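Local coordinates for protein CHAD domain (Ricinus communis, PDB 6QV5) that probably binds inorganic polyphosphate through an all-helical CHAD domain, and also binds a zinc ion, at residues A[78-91]-A[146-159]. Residues are numbered along the deposited sequence; the frame is centred on the assembly and turned at random.
Sequences APCPPALQDDISWL and SPRYTRLMLTLGAW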
# COMPACT_ATOMS: atom_id res chain seq x y z
N ALA A 78 -8.68 -9.06 18.07
CA ALA A 78 -9.69 -8.01 17.97
C ALA A 78 -10.28 -7.93 16.55
O ALA A 78 -9.74 -7.22 15.69
CB ALA A 78 -9.07 -6.67 18.36
N PRO A 79 -11.38 -8.67 16.25
CA PRO A 79 -11.96 -8.60 14.90
C PRO A 79 -12.75 -7.31 14.66
O PRO A 79 -13.62 -6.96 15.46
CB PRO A 79 -12.82 -9.86 14.80
CG PRO A 79 -13.16 -10.22 16.21
CD PRO A 79 -12.16 -9.57 17.13
N CYS A 80 -12.40 -6.60 13.58
CA CYS A 80 -13.02 -5.34 13.18
C CYS A 80 -14.45 -5.58 12.67
O CYS A 80 -14.64 -6.50 11.87
CB CYS A 80 -12.16 -4.64 12.13
SG CYS A 80 -12.62 -2.92 11.80
N PRO A 81 -15.46 -4.78 13.11
CA PRO A 81 -16.84 -5.00 12.63
C PRO A 81 -16.96 -4.96 11.10
O PRO A 81 -16.27 -4.15 10.47
CB PRO A 81 -17.63 -3.86 13.29
CG PRO A 81 -16.84 -3.49 14.48
CD PRO A 81 -15.41 -3.66 14.08
N PRO A 82 -17.81 -5.83 10.48
CA PRO A 82 -17.91 -5.85 9.01
C PRO A 82 -18.31 -4.53 8.35
O PRO A 82 -17.86 -4.27 7.24
CB PRO A 82 -18.94 -6.96 8.74
CG PRO A 82 -19.68 -7.12 10.02
CD PRO A 82 -18.67 -6.86 11.09
N ALA A 83 -19.13 -3.71 9.04
CA ALA A 83 -19.59 -2.40 8.56
C ALA A 83 -18.41 -1.43 8.37
O ALA A 83 -18.38 -0.71 7.37
CB ALA A 83 -20.61 -1.81 9.52
N LEU A 84 -17.43 -1.45 9.30
CA LEU A 84 -16.23 -0.61 9.24
C LEU A 84 -15.31 -1.07 8.12
O LEU A 84 -14.77 -0.24 7.40
CB LEU A 84 -15.48 -0.59 10.58
CG LEU A 84 -16.09 0.23 11.72
CD1 LEU A 84 -15.37 -0.03 13.02
CD2 LEU A 84 -16.03 1.72 11.42
N GLN A 85 -15.16 -2.41 7.96
CA GLN A 85 -14.33 -3.04 6.92
C GLN A 85 -14.82 -2.70 5.51
O GLN A 85 -14.00 -2.59 4.60
CB GLN A 85 -14.25 -4.56 7.13
CG GLN A 85 -13.37 -4.96 8.31
CD GLN A 85 -13.23 -6.46 8.44
OE1 GLN A 85 -14.12 -7.15 8.95
NE2 GLN A 85 -12.11 -6.99 7.99
N ASP A 86 -16.15 -2.51 5.34
CA ASP A 86 -16.77 -2.13 4.07
C ASP A 86 -16.42 -0.67 3.73
O ASP A 86 -16.16 -0.36 2.57
CB ASP A 86 -18.30 -2.30 4.12
CG ASP A 86 -18.80 -3.73 4.27
OD1 ASP A 86 -18.03 -4.67 3.97
OD2 ASP A 86 -19.97 -3.91 4.67
N ASP A 87 -16.41 0.21 4.75
CA ASP A 87 -16.08 1.63 4.61
C ASP A 87 -14.58 1.85 4.38
O ASP A 87 -14.22 2.80 3.68
CB ASP A 87 -16.59 2.44 5.82
CG ASP A 87 -18.09 2.39 6.04
OD1 ASP A 87 -18.85 2.49 5.05
OD2 ASP A 87 -18.51 2.27 7.21
N ILE A 88 -13.72 0.98 4.95
CA ILE A 88 -12.26 1.02 4.77
C ILE A 88 -11.94 0.64 3.32
O ILE A 88 -11.11 1.28 2.68
CB ILE A 88 -11.52 0.14 5.82
CG1 ILE A 88 -11.59 0.79 7.23
CG2 ILE A 88 -10.06 -0.14 5.43
CD1 ILE A 88 -11.56 -0.19 8.39
N SER A 89 -12.66 -0.37 2.79
CA SER A 89 -12.55 -0.85 1.41
C SER A 89 -13.00 0.23 0.42
O SER A 89 -12.39 0.38 -0.63
CB SER A 89 -13.36 -2.13 1.21
OG SER A 89 -12.84 -3.18 2.01
N TRP A 90 -14.05 1.00 0.79
CA TRP A 90 -14.58 2.12 0.01
C TRP A 90 -13.55 3.26 -0.05
O TRP A 90 -13.29 3.78 -1.13
CB TRP A 90 -15.93 2.60 0.59
CG TRP A 90 -16.32 3.99 0.19
CD1 TRP A 90 -16.83 4.39 -1.01
CD2 TRP A 90 -16.21 5.18 0.99
NE1 TRP A 90 -17.05 5.75 -1.01
CE2 TRP A 90 -16.68 6.26 0.21
CE3 TRP A 90 -15.76 5.43 2.29
CZ2 TRP A 90 -16.72 7.57 0.69
CZ3 TRP A 90 -15.79 6.73 2.77
CH2 TRP A 90 -16.27 7.78 1.98
N LEU A 91 -12.95 3.61 1.11
CA LEU A 91 -11.93 4.65 1.24
C LEU A 91 -10.66 4.29 0.46
O LEU A 91 -10.06 5.16 -0.18
CB LEU A 91 -11.62 4.92 2.73
CG LEU A 91 -10.55 5.97 3.08
CD1 LEU A 91 -10.94 7.36 2.60
CD2 LEU A 91 -10.28 5.99 4.57
N SER A 146 -17.54 13.90 2.57
CA SER A 146 -18.81 13.20 2.82
C SER A 146 -18.90 12.72 4.28
O SER A 146 -17.86 12.39 4.86
CB SER A 146 -18.97 12.03 1.85
OG SER A 146 -18.14 10.93 2.20
N PRO A 147 -20.12 12.64 4.88
CA PRO A 147 -20.21 12.17 6.28
C PRO A 147 -19.76 10.73 6.49
O PRO A 147 -19.43 10.38 7.62
CB PRO A 147 -21.70 12.37 6.62
CG PRO A 147 -22.22 13.33 5.60
CD PRO A 147 -21.45 13.00 4.36
N ARG A 148 -19.72 9.90 5.42
CA ARG A 148 -19.29 8.50 5.46
C ARG A 148 -17.84 8.36 5.94
O ARG A 148 -17.54 7.44 6.71
CB ARG A 148 -19.47 7.84 4.08
CG ARG A 148 -19.43 6.31 4.13
CD ARG A 148 -19.48 5.66 2.76
NE ARG A 148 -19.29 4.22 2.87
CZ ARG A 148 -19.37 3.37 1.85
NH1 ARG A 148 -19.65 3.81 0.63
NH2 ARG A 148 -19.19 2.07 2.04
N TYR A 149 -16.95 9.28 5.51
CA TYR A 149 -15.54 9.27 5.91
C TYR A 149 -15.33 9.65 7.38
O TYR A 149 -14.65 8.92 8.10
CB TYR A 149 -14.68 10.15 4.98
CG TYR A 149 -13.26 10.32 5.47
CD1 TYR A 149 -12.35 9.28 5.40
CD2 TYR A 149 -12.84 11.52 6.04
CE1 TYR A 149 -11.04 9.42 5.87
CE2 TYR A 149 -11.54 11.67 6.52
CZ TYR A 149 -10.64 10.62 6.43
OH TYR A 149 -9.36 10.76 6.90
N THR A 150 -15.88 10.81 7.80
CA THR A 150 -15.74 11.34 9.16
C THR A 150 -16.35 10.40 10.20
O THR A 150 -15.77 10.25 11.28
CB THR A 150 -16.28 12.77 9.27
OG1 THR A 150 -17.59 12.82 8.72
CG2 THR A 150 -15.37 13.78 8.57
N ARG A 151 -17.47 9.72 9.86
CA ARG A 151 -18.11 8.74 10.74
C ARG A 151 -17.21 7.52 10.91
O ARG A 151 -17.06 7.03 12.03
CB ARG A 151 -19.50 8.33 10.24
CG ARG A 151 -20.58 9.35 10.56
CD ARG A 151 -21.98 8.84 10.25
NE ARG A 151 -22.52 8.03 11.34
CZ ARG A 151 -23.78 7.60 11.41
NH1 ARG A 151 -24.18 6.87 12.44
NH2 ARG A 151 -24.64 7.91 10.45
N LEU A 152 -16.57 7.06 9.81
CA LEU A 152 -15.65 5.92 9.80
C LEU A 152 -14.44 6.15 10.72
O LEU A 152 -14.14 5.27 11.53
CB LEU A 152 -15.20 5.60 8.35
CG LEU A 152 -13.96 4.71 8.15
CD1 LEU A 152 -14.25 3.26 8.50
CD2 LEU A 152 -13.45 4.81 6.73
N MET A 153 -13.78 7.32 10.61
CA MET A 153 -12.61 7.69 11.41
C MET A 153 -12.95 7.77 12.90
O MET A 153 -12.14 7.38 13.74
CB MET A 153 -12.01 9.03 10.94
CG MET A 153 -11.40 8.97 9.55
SD MET A 153 -9.88 8.00 9.44
CE MET A 153 -10.42 6.69 8.38
N LEU A 154 -14.16 8.27 13.21
CA LEU A 154 -14.69 8.41 14.56
C LEU A 154 -15.05 7.04 15.15
O LEU A 154 -14.67 6.75 16.29
CB LEU A 154 -15.91 9.35 14.54
CG LEU A 154 -16.50 9.77 15.88
CD1 LEU A 154 -15.61 10.79 16.59
CD2 LEU A 154 -17.88 10.36 15.68
N THR A 155 -15.77 6.19 14.38
CA THR A 155 -16.20 4.85 14.80
C THR A 155 -14.99 3.92 14.98
O THR A 155 -14.98 3.12 15.91
CB THR A 155 -17.30 4.29 13.89
OG1 THR A 155 -18.30 5.29 13.68
CG2 THR A 155 -17.97 3.05 14.46
N LEU A 156 -13.96 4.04 14.10
CA LEU A 156 -12.73 3.23 14.19
C LEU A 156 -11.96 3.56 15.47
O LEU A 156 -11.52 2.64 16.16
CB LEU A 156 -11.82 3.44 12.96
CG LEU A 156 -11.93 2.42 11.82
CD1 LEU A 156 -11.14 2.89 10.62
CD2 LEU A 156 -11.43 1.04 12.25
N GLY A 157 -11.81 4.85 15.76
CA GLY A 157 -11.14 5.37 16.95
C GLY A 157 -11.83 4.96 18.23
O GLY A 157 -11.16 4.59 19.20
N ALA A 158 -13.18 4.99 18.23
CA ALA A 158 -14.02 4.59 19.36
C ALA A 158 -13.92 3.09 19.62
O ALA A 158 -13.86 2.68 20.78
CB ALA A 158 -15.47 4.98 19.09
N TRP A 159 -13.88 2.28 18.55
CA TRP A 159 -13.76 0.82 18.61
C TRP A 159 -12.36 0.44 19.11
O TRP A 159 -12.24 -0.47 19.93
CB TRP A 159 -14.05 0.19 17.24
CG TRP A 159 -13.71 -1.27 17.14
CD1 TRP A 159 -14.46 -2.32 17.56
CD2 TRP A 159 -12.50 -1.82 16.60
NE1 TRP A 159 -13.80 -3.50 17.32
CE2 TRP A 159 -12.59 -3.23 16.73
CE3 TRP A 159 -11.34 -1.27 16.03
CZ2 TRP A 159 -11.57 -4.08 16.31
CZ3 TRP A 159 -10.33 -2.12 15.61
CH2 TRP A 159 -10.45 -3.51 15.75
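Leu152 packs as a knob into a hole formed by Leu84, Asp87, Ile88 and Leu91, at the centre of a helix-helix contact in the all-helical CHAD domain. Segments 82-91 and 147-159 of helices 82-108 and 147-163 point in largely opposing but steeply inclined directions, 131° apart, and their axes come within 10.3 Å. Leu152 CD1 lies 3.7 Å from Asp87 CB and also touches Ile88 CG1 and Leu84 CD2. Leu156 continues the apolar seam, its CD1 meeting Ile88 CD1.

A tryptophan lies toward each end of the contact. At one end, Arg148 lies flat over one face of the Trp90 indole, the guanidinium and ring planes only 10° apart. Arg148 CZ sits over the five-membered ring of Trp90 as a cation-pi contact. Arg148 CD stands 3.6 Å from the centroid of the Trp90 six-membered ring, almost on the ring normal. The extended chain, with CG anti to the backbone N (chi1 -164°), lays Arg148 along the indole. Arg148 NE and NH2 both hydrogen-bond Asp87 OD1, at 2.8 Å and 3.1 Å, in a side-on salt bridge. OD1 is met on its anti side and lies in the guanidinium plane; the carboxylate stands nearly perpendicular. Bonds and stack together should fix the guanidinium's rotation. Nearby, Leu91 CD1 meets Tyr149 CD1.

At the other end, the Trp159 indole packs against the loop before helix 82-108. Pro81 CD makes a CH-pi contact over the five-membered ring of Trp159.

Behind this layer, Leu71 of helix 54-73 touches Cys80, Ile88 and Trp159. Tyr149 OH is hydrogen-bonded to Glu45 OE2. Next to Pro81, Cys80 SG lies over the six-membered ring of Trp159, 4.5 Å from its centroid.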